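Local coordinates for protein putative pterin-4-alpha-carbinolamine dehydratase (PDB 3JST) that probably catalyses the dehydration of 4a-hydroxy-tetrahydrobiopterin to 6,7-dihydrobiopterin, as a pterin-4-alpha-carbinolamine dehydratase, at residues F45-H58 and L84-A96. Residues are numbered along the deposited sequence; the frame is centred on the assembly and turned at random.
Sequences FMAQAALYAEKLDH and LDIKMARKMNAIA
Phe45 and Tyr52 of helix 39-56, and His58 just beyond its end, reach onto Met92, Lys91 and Leu84 of helix 83-96. This is the antiparallel helix pair of the pterin dehydratase alpha/beta fold, and it packs on the four-stranded antiparallel sheet. The axes of 45-56 and 84-96 approach to 9.8 Å at 148°.

On the side toward the sheet, Phe45, Ala49, Met88 and Met92 make apolar contacts. Phe45 has its CG anti to the backbone N (chi1 163°), and the ring crosses the Met92 side chain at about a right angle. Its CZ lies 3.8 Å from Met92 CG, and the carbonyl oxygen of Met92 sits in plane at the ring edge. Phe34 and Phe36 also meet this ring. The Met92 methyl touches Ala49 CB. Met88 bends at chi2 and chi3, which brings its CE to 3.6 Å from Ala53 CA. Separately, Ile95 CD1 packs on Gln48 CB at 3.7 Å.

The Tyr52 ring lies between Leu56 CG on one face and Lys91 CG on the opposite face. Met88 SD is at the ring edge, in plane, as a Met-aromatic contact. One water links Tyr52 OH to Lys87 O, donating to the carbonyl at 2.7 Å.

The direct hydrogen bond between the segments is made by His58. Leu84 CB stands over the centre of its imidazole as a CH-pi contact, 3.6 Å from the ring centroid. Asp85 OD2 is held by Thr75 OG1 and Thr82 N, which positions the carboxylate. His58 NE2 donates to Asp85 OD1 at 2.7 Å, within the imidazole plane but from above the carboxylate plane, with an N-H...O angle of 146°.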
ATOM      1  N   PHE A  45      -2.005   5.229 -12.379  1.00  7.96           N
ATOM      2  CA  PHE A  45      -1.943   4.357 -11.202  1.00  8.04           C
ATOM      3  C   PHE A  45      -2.470   5.081  -9.965  1.00  7.81           C
ATOM      4  O   PHE A  45      -3.292   4.539  -9.235  1.00  7.78           O
ATOM      5  CB  PHE A  45      -0.503   3.868 -10.978  1.00  8.12           C
ATOM      6  CG  PHE A  45      -0.243   3.310  -9.608  1.00  8.90           C
ATOM      7  CD1 PHE A  45      -0.473   1.972  -9.333  1.00  9.76           C
ATOM      8  CD2 PHE A  45       0.257   4.121  -8.599  1.00  9.00           C
ATOM      9  CE1 PHE A  45      -0.226   1.458  -8.067  1.00 10.08           C
ATOM     10  CE2 PHE A  45       0.508   3.613  -7.334  1.00  9.77           C
ATOM     11  CZ  PHE A  45       0.267   2.279  -7.066  1.00  9.90           C
ATOM     12  N   MET A  46      -2.007   6.308  -9.747  1.00  7.85           N
ATOM     13  CA  MET A  46      -2.451   7.108  -8.604  1.00  8.07           C
ATOM     14  C   MET A  46      -3.949   7.416  -8.673  1.00  7.84           C
ATOM     15  O   MET A  46      -4.637   7.376  -7.657  1.00  7.84           O
ATOM     16  CB  MET A  46      -1.642   8.407  -8.495  1.00  8.13           C
ATOM     17  CG  MET A  46      -0.172   8.180  -8.121  1.00  8.89           C
ATOM     18  SD  MET A  46       0.774   9.698  -7.908  1.00 10.89           S
ATOM     19  CE  MET A  46       0.177  10.236  -6.303  1.00 10.05           C
ATOM     20  N   ALA A  47      -4.447   7.703  -9.874  1.00  7.48           N
ATOM     21  CA  ALA A  47      -5.873   7.962 -10.083  1.00  7.20           C
ATOM     22  C   ALA A  47      -6.720   6.748  -9.690  1.00  7.10           C
ATOM     23  O   ALA A  47      -7.694   6.876  -8.952  1.00  6.68           O
ATOM     24  CB  ALA A  47      -6.138   8.354 -11.542  1.00  7.05           C
ATOM     25  N   GLN A  48      -6.328   5.571 -10.168  1.00  7.06           N
ATOM     26  CA  GLN A  48      -7.045   4.335  -9.838  1.00  6.97           C
ATOM     27  C   GLN A  48      -6.965   3.996  -8.352  1.00  7.20           C
ATOM     28  O   GLN A  48      -7.960   3.594  -7.757  1.00  7.26           O
ATOM     29  CB  GLN A  48      -6.522   3.171 -10.673  1.00  6.80           C
ATOM     30  CG  GLN A  48      -6.848   3.320 -12.147  1.00  6.81           C
ATOM     31  CD  GLN A  48      -6.521   2.087 -12.951  1.00  7.08           C
ATOM     32  OE1 GLN A  48      -5.664   2.123 -13.842  1.00  7.46           O
ATOM     33  NE2 GLN A  48      -7.204   0.987 -12.653  1.00  5.36           N
ATOM     34  N   ALA A  49      -5.779   4.153  -7.767  1.00  7.16           N
ATOM     35  CA  ALA A  49      -5.569   3.902  -6.338  1.00  7.41           C
ATOM     36  C   ALA A  49      -6.380   4.861  -5.470  1.00  7.35           C
ATOM     37  O   ALA A  49      -6.914   4.458  -4.432  1.00  7.68           O
ATOM     38  CB  ALA A  49      -4.078   4.001  -5.992  1.00  7.27           C
ATOM     39  N   ALA A  50      -6.472   6.116  -5.905  1.00  7.12           N
ATOM     40  CA  ALA A  50      -7.270   7.140  -5.223  1.00  7.04           C
ATOM     41  C   ALA A  50      -8.749   6.758  -5.140  1.00  7.07           C
ATOM     42  O   ALA A  50      -9.389   6.949  -4.101  1.00  6.87           O
ATOM     43  CB  ALA A  50      -7.113   8.483  -5.927  1.00  7.01           C
ATOM     44  N   LEU A  51      -9.287   6.224  -6.237  1.00  7.14           N
ATOM     45  CA  LEU A  51     -10.656   5.707  -6.255  1.00  7.19           C
ATOM     46  C   LEU A  51     -10.863   4.688  -5.151  1.00  7.16           C
ATOM     47  O   LEU A  51     -11.832   4.760  -4.403  1.00  7.19           O
ATOM     48  CB  LEU A  51     -10.972   5.032  -7.589  1.00  7.18           C
ATOM     49  CG  LEU A  51     -10.992   5.860  -8.872  1.00  7.48           C
ATOM     50  CD1 LEU A  51     -11.314   4.941 -10.042  1.00  7.42           C
ATOM     51  CD2 LEU A  51     -11.999   6.993  -8.776  1.00  6.52           C
ATOM     52  N   TYR A  52      -9.943   3.729  -5.067  1.00  7.73           N
ATOM     53  CA  TYR A  52     -10.034   2.655  -4.086  1.00  8.03           C
ATOM     54  C   TYR A  52      -9.833   3.175  -2.660  1.00  8.19           C
ATOM     55  O   TYR A  52     -10.438   2.662  -1.721  1.00  8.03           O
ATOM     56  CB  TYR A  52      -9.026   1.542  -4.414  1.00  8.31           C
ATOM     57  CG  TYR A  52      -9.294   0.238  -3.697  1.00  8.76           C
ATOM     58  CD1 TYR A  52     -10.474  -0.468  -3.907  1.00 10.04           C
ATOM     59  CD2 TYR A  52      -8.365  -0.295  -2.818  1.00  9.42           C
ATOM     60  CE1 TYR A  52     -10.722  -1.672  -3.247  1.00 10.33           C
ATOM     61  CE2 TYR A  52      -8.602  -1.488  -2.157  1.00  9.90           C
ATOM     62  CZ  TYR A  52      -9.778  -2.172  -2.372  1.00 10.28           C
ATOM     63  OH  TYR A  52     -10.001  -3.363  -1.711  1.00 11.19           O
ATOM     64  N   ALA A  53      -8.994   4.194  -2.496  1.00  8.42           N
ATOM     65  CA  ALA A  53      -8.809   4.812  -1.182  1.00  8.72           C
ATOM     66  C   ALA A  53     -10.141   5.352  -0.665  1.00  9.12           C
ATOM     67  O   ALA A  53     -10.478   5.189   0.506  1.00  8.87           O
ATOM     68  CB  ALA A  53      -7.763   5.935  -1.245  1.00  8.67           C
ATOM     69  N   GLU A  54     -10.905   5.983  -1.549  1.00  9.81           N
ATOM     70  CA  GLU A  54     -12.215   6.516  -1.184  1.00 10.25           C
ATOM     71  C   GLU A  54     -13.289   5.431  -1.052  1.00 10.47           C
ATOM     72  O   GLU A  54     -14.219   5.578  -0.251  1.00 10.09           O
ATOM     73  CB  GLU A  54     -12.642   7.607  -2.167  1.00 10.61           C
ATOM     74  CG  GLU A  54     -11.933   8.917  -1.908  1.00 11.08           C
ATOM     75  CD  GLU A  54     -12.449   9.613  -0.660  1.00 11.77           C
ATOM     76  OE1 GLU A  54     -13.589  10.122  -0.689  1.00 12.34           O
ATOM     77  OE2 GLU A  54     -11.712   9.652   0.347  1.00 12.30           O
ATOM     78  N   LYS A  55     -13.157   4.347  -1.817  1.00 10.80           N
ATOM     79  CA  LYS A  55     -14.029   3.180  -1.639  1.00 11.25           C
ATOM     80  C   LYS A  55     -13.876   2.604  -0.226  1.00 11.19           C
ATOM     81  O   LYS A  55     -14.867   2.317   0.436  1.00 11.03           O
ATOM     82  CB  LYS A  55     -13.748   2.098  -2.693  1.00 11.40           C
ATOM     83  CG  LYS A  55     -14.671   0.863  -2.595  1.00 12.55           C
ATOM     84  CD  LYS A  55     -14.432  -0.113  -3.747  1.00 14.46           C
ATOM     85  CE  LYS A  55     -15.293  -1.372  -3.630  1.00 16.14           C
ATOM     86  NZ  LYS A  55     -16.752  -1.092  -3.826  1.00 17.95           N
ATOM     87  N   LEU A  56     -12.632   2.463   0.228  1.00 11.33           N
ATOM     88  CA  LEU A  56     -12.332   1.915   1.555  1.00 11.51           C
ATOM     89  C   LEU A  56     -12.310   2.948   2.685  1.00 11.70           C
ATOM     90  O   LEU A  56     -12.269   2.569   3.859  1.00 11.89           O
ATOM     91  CB  LEU A  56     -10.962   1.232   1.541  1.00 11.57           C
ATOM     92  CG  LEU A  56     -10.749  -0.001   0.671  1.00 11.96           C
ATOM     93  CD1 LEU A  56      -9.347  -0.532   0.923  1.00 12.61           C
ATOM     94  CD2 LEU A  56     -11.801  -1.066   0.955  1.00 12.62           C
ATOM     95  N   ASP A  57     -12.321   4.234   2.338  1.00 11.71           N
ATOM     96  CA  ASP A  57     -12.028   5.304   3.288  1.00 11.98           C
ATOM     97  C   ASP A  57     -10.717   4.984   4.014  1.00 11.95           C
ATOM     98  O   ASP A  57     -10.651   4.951   5.240  1.00 12.05           O
ATOM     99  CB  ASP A  57     -13.187   5.507   4.280  1.00 12.18           C
ATOM    100  CG  ASP A  57     -13.058   6.798   5.080  1.00 13.08           C
ATOM    101  OD1 ASP A  57     -12.384   7.747   4.610  1.00 14.74           O
ATOM    102  OD2 ASP A  57     -13.637   6.871   6.179  1.00 14.51           O
ATOM    103  N   HIS A  58      -9.682   4.721   3.228  1.00 11.94           N
ATOM    104  CA  HIS A  58      -8.388   4.300   3.750  1.00 11.99           C
ATOM    105  C   HIS A  58      -7.311   4.839   2.815  1.00 11.98           C
ATOM    106  O   HIS A  58      -7.164   4.376   1.685  1.00 11.78           O
ATOM    107  CB  HIS A  58      -8.324   2.771   3.842  1.00 11.90           C
ATOM    108  CG  HIS A  58      -7.073   2.260   4.484  1.00 12.27           C
ATOM    109  ND1 HIS A  58      -6.792   2.455   5.819  1.00 11.95           N
ATOM    110  CD2 HIS A  58      -6.027   1.569   3.975  1.00 12.69           C
ATOM    111  CE1 HIS A  58      -5.624   1.908   6.103  1.00 12.27           C
ATOM    112  NE2 HIS A  58      -5.139   1.362   5.003  1.00 12.43           N
ATOM    113  N   LEU A  84      -7.030  -3.628   5.922  1.00  9.64           N
ATOM    114  CA  LEU A  84      -7.201  -2.490   5.008  1.00  9.45           C
ATOM    115  C   LEU A  84      -5.921  -2.178   4.214  1.00  9.47           C
ATOM    116  O   LEU A  84      -5.973  -1.872   3.020  1.00  9.41           O
ATOM    117  CB  LEU A  84      -7.629  -1.247   5.787  1.00  9.55           C
ATOM    118  CG  LEU A  84      -9.008  -1.264   6.443  1.00  9.96           C
ATOM    119  CD1 LEU A  84      -9.201  -0.032   7.327  1.00  9.88           C
ATOM    120  CD2 LEU A  84     -10.099  -1.360   5.392  1.00 10.67           C
ATOM    121  N   ASP A  85      -4.775  -2.256   4.885  1.00  9.18           N
ATOM    122  CA  ASP A  85      -3.486  -2.034   4.241  1.00  9.22           C
ATOM    123  C   ASP A  85      -3.169  -3.165   3.273  1.00  9.32           C
ATOM    124  O   ASP A  85      -2.650  -2.933   2.178  1.00  8.85           O
ATOM    125  CB  ASP A  85      -2.387  -1.919   5.295  1.00  9.26           C
ATOM    126  CG  ASP A  85      -2.652  -0.798   6.268  1.00  9.15           C
ATOM    127  OD1 ASP A  85      -2.756   0.357   5.800  1.00  9.37           O
ATOM    128  OD2 ASP A  85      -2.779  -1.074   7.482  1.00  8.02           O
ATOM    129  N   ILE A  86      -3.503  -4.385   3.679  1.00  9.61           N
ATOM    130  CA  ILE A  86      -3.335  -5.552   2.819  1.00  9.95           C
ATOM    131  C   ILE A  86      -4.216  -5.432   1.571  1.00 10.10           C
ATOM    132  O   ILE A  86      -3.766  -5.712   0.471  1.00 10.36           O
ATOM    133  CB  ILE A  86      -3.665  -6.872   3.559  1.00  9.73           C
ATOM    134  CG1 ILE A  86      -2.837  -7.015   4.850  1.00  9.82           C
ATOM    135  CG2 ILE A  86      -3.435  -8.068   2.641  1.00  9.57           C
ATOM    136  CD1 ILE A  86      -1.341  -6.724   4.706  1.00  9.61           C
ATOM    137  N   LYS A  87      -5.467  -5.017   1.749  1.00 10.46           N
ATOM    138  CA  LYS A  87      -6.382  -4.824   0.618  1.00 10.87           C
ATOM    139  C   LYS A  87      -5.862  -3.768  -0.360  1.00 10.77           C
ATOM    140  O   LYS A  87      -5.918  -3.953  -1.582  1.00 10.58           O
ATOM    141  CB  LYS A  87      -7.781  -4.436   1.110  1.00 10.95           C
ATOM    142  CG  LYS A  87      -8.532  -5.575   1.765  1.00 12.23           C
ATOM    143  CD  LYS A  87      -9.888  -5.136   2.307  1.00 14.08           C
ATOM    144  CE  LYS A  87     -10.948  -5.139   1.230  1.00 15.86           C
ATOM    145  NZ  LYS A  87     -12.288  -4.759   1.768  1.00 18.17           N
ATOM    146  N   MET A  88      -5.353  -2.666   0.184  1.00 10.86           N
ATOM    147  CA  MET A  88      -4.838  -1.577  -0.638  1.00 11.21           C
ATOM    148  C   MET A  88      -3.588  -2.011  -1.404  1.00 11.10           C
ATOM    149  O   MET A  88      -3.477  -1.755  -2.596  1.00 11.02           O
ATOM    150  CB  MET A  88      -4.547  -0.341   0.221  1.00 11.28           C
ATOM    151  CG  MET A  88      -3.942   0.837  -0.541  1.00 12.16           C
ATOM    152  SD  MET A  88      -4.963   1.423  -1.907  1.00 14.00           S
ATOM    153  CE  MET A  88      -6.140   2.448  -1.016  1.00 13.53           C
ATOM    154  N   ALA A  89      -2.659  -2.673  -0.720  1.00 11.02           N
ATOM    155  CA  ALA A  89      -1.446  -3.174  -1.370  1.00 11.30           C
ATOM    156  C   ALA A  89      -1.794  -4.158  -2.490  1.00 11.57           C
ATOM    157  O   ALA A  89      -1.225  -4.098  -3.579  1.00 11.21           O
ATOM    158  CB  ALA A  89      -0.524  -3.831  -0.350  1.00 11.05           C
ATOM    159  N   ARG A  90      -2.739  -5.052  -2.208  1.00 11.82           N
ATOM    160  CA  ARG A  90      -3.235  -6.006  -3.192  1.00 12.30           C
ATOM    161  C   ARG A  90      -3.800  -5.299  -4.423  1.00 11.90           C
ATOM    162  O   ARG A  90      -3.458  -5.659  -5.547  1.00 11.60           O
ATOM    163  CB  ARG A  90      -4.304  -6.909  -2.559  1.00 12.72           C
ATOM    164  CG  ARG A  90      -4.944  -7.917  -3.509  1.00 14.87           C
ATOM    165  CD  ARG A  90      -6.026  -8.760  -2.825  1.00 16.10           C
ATOM    166  NE  ARG A  90      -5.542  -9.392  -1.601  1.00 17.51           N
ATOM    167  CZ  ARG A  90      -6.123  -9.318  -0.399  1.00 18.14           C
ATOM    168  NH1 ARG A  90      -7.251  -8.637  -0.205  1.00 18.64           N
ATOM    169  NH2 ARG A  90      -5.567  -9.950   0.629  1.00 17.73           N
ATOM    170  N   LYS A  91      -4.655  -4.296  -4.202  1.00 11.70           N
ATOM    171  CA  LYS A  91      -5.290  -3.554  -5.298  1.00 11.72           C
ATOM    172  C   LYS A  91      -4.260  -2.779  -6.111  1.00 11.44           C
ATOM    173  O   LYS A  91      -4.315  -2.772  -7.343  1.00 11.01           O
ATOM    174  CB  LYS A  91      -6.350  -2.582  -4.771  1.00 11.78           C
ATOM    175  CG  LYS A  91      -7.160  -1.878  -5.865  1.00 12.63           C
ATOM    176  CD  LYS A  91      -8.098  -2.846  -6.601  1.00 14.16           C
ATOM    177  CE  LYS A  91      -9.105  -2.085  -7.449  1.00 14.74           C
ATOM    178  NZ  LYS A  91     -10.074  -2.975  -8.137  1.00 14.91           N
ATOM    179  N   MET A  92      -3.335  -2.122  -5.412  1.00 11.19           N
ATOM    180  CA  MET A  92      -2.241  -1.399  -6.064  1.00 10.87           C
ATOM    181  C   MET A  92      -1.413  -2.322  -6.950  1.00 10.95           C
ATOM    182  O   MET A  92      -1.061  -1.957  -8.071  1.00 10.87           O
ATOM    183  CB  MET A  92      -1.346  -0.726  -5.028  1.00 10.62           C
ATOM    184  CG  MET A  92      -1.938   0.552  -4.471  1.00 10.55           C
ATOM    185  SD  MET A  92      -0.900   1.335  -3.230  1.00 10.51           S
ATOM    186  CE  MET A  92      -1.759   2.900  -3.058  1.00 10.32           C
ATOM    187  N   ASN A  93      -1.108  -3.516  -6.444  1.00 10.84           N
ATOM    188  CA  ASN A  93      -0.391  -4.514  -7.235  1.00 10.94           C
ATOM    189  C   ASN A  93      -1.162  -4.927  -8.489  1.00 10.86           C
ATOM    190  O   ASN A  93      -0.558  -5.153  -9.539  1.00 10.73           O
ATOM    191  CB  ASN A  93      -0.034  -5.742  -6.384  1.00 10.78           C
ATOM    192  CG  ASN A  93       1.266  -5.560  -5.620  1.00 11.27           C
ATOM    193  OD1 ASN A  93       1.733  -4.435  -5.433  1.00 10.56           O
ATOM    194  ND2 ASN A  93       1.870  -6.669  -5.188  1.00 11.03           N
ATOM    195  N   ALA A  94      -2.487  -5.010  -8.375  1.00 10.90           N
ATOM    196  CA  ALA A  94      -3.343  -5.342  -9.511  1.00 11.12           C
ATOM    197  C   ALA A  94      -3.359  -4.203 -10.534  1.00 11.34           C
ATOM    198  O   ALA A  94      -3.278  -4.445 -11.734  1.00 11.30           O
ATOM    199  CB  ALA A  94      -4.768  -5.660  -9.042  1.00 10.94           C
ATOM    200  N   ILE A  95      -3.453  -2.967 -10.052  1.00 11.73           N
ATOM    201  CA  ILE A  95      -3.458  -1.796 -10.931  1.00 12.09           C
ATOM    202  C   ILE A  95      -2.124  -1.689 -11.681  1.00 12.45           C
ATOM    203  O   ILE A  95      -2.106  -1.533 -12.899  1.00 12.54           O
ATOM    204  CB  ILE A  95      -3.705  -0.487 -10.142  1.00 12.12           C
ATOM    205  CG1 ILE A  95      -5.104  -0.472  -9.512  1.00 12.07           C
ATOM    206  CG2 ILE A  95      -3.548   0.732 -11.055  1.00 12.37           C
ATOM    207  CD1 ILE A  95      -5.227   0.523  -8.365  1.00 12.40           C
ATOM    208  N   ALA A  96      -1.021  -1.788 -10.942  1.00 12.81           N
ATOM    209  CA  ALA A  96       0.320  -1.648 -11.507  1.00 13.40           C
ATOM    210  C   ALA A  96       0.687  -2.759 -12.488  1.00 14.02           C
ATOM    211  O   ALA A  96       1.429  -2.526 -13.435  1.00 13.97           O
ATOM    212  CB  ALA A  96       1.361  -1.586 -10.391  1.00 13.23           C
TER
HETATM  213  O   HOH W   1      -7.953  -5.383  -2.525  1.00 16.14           O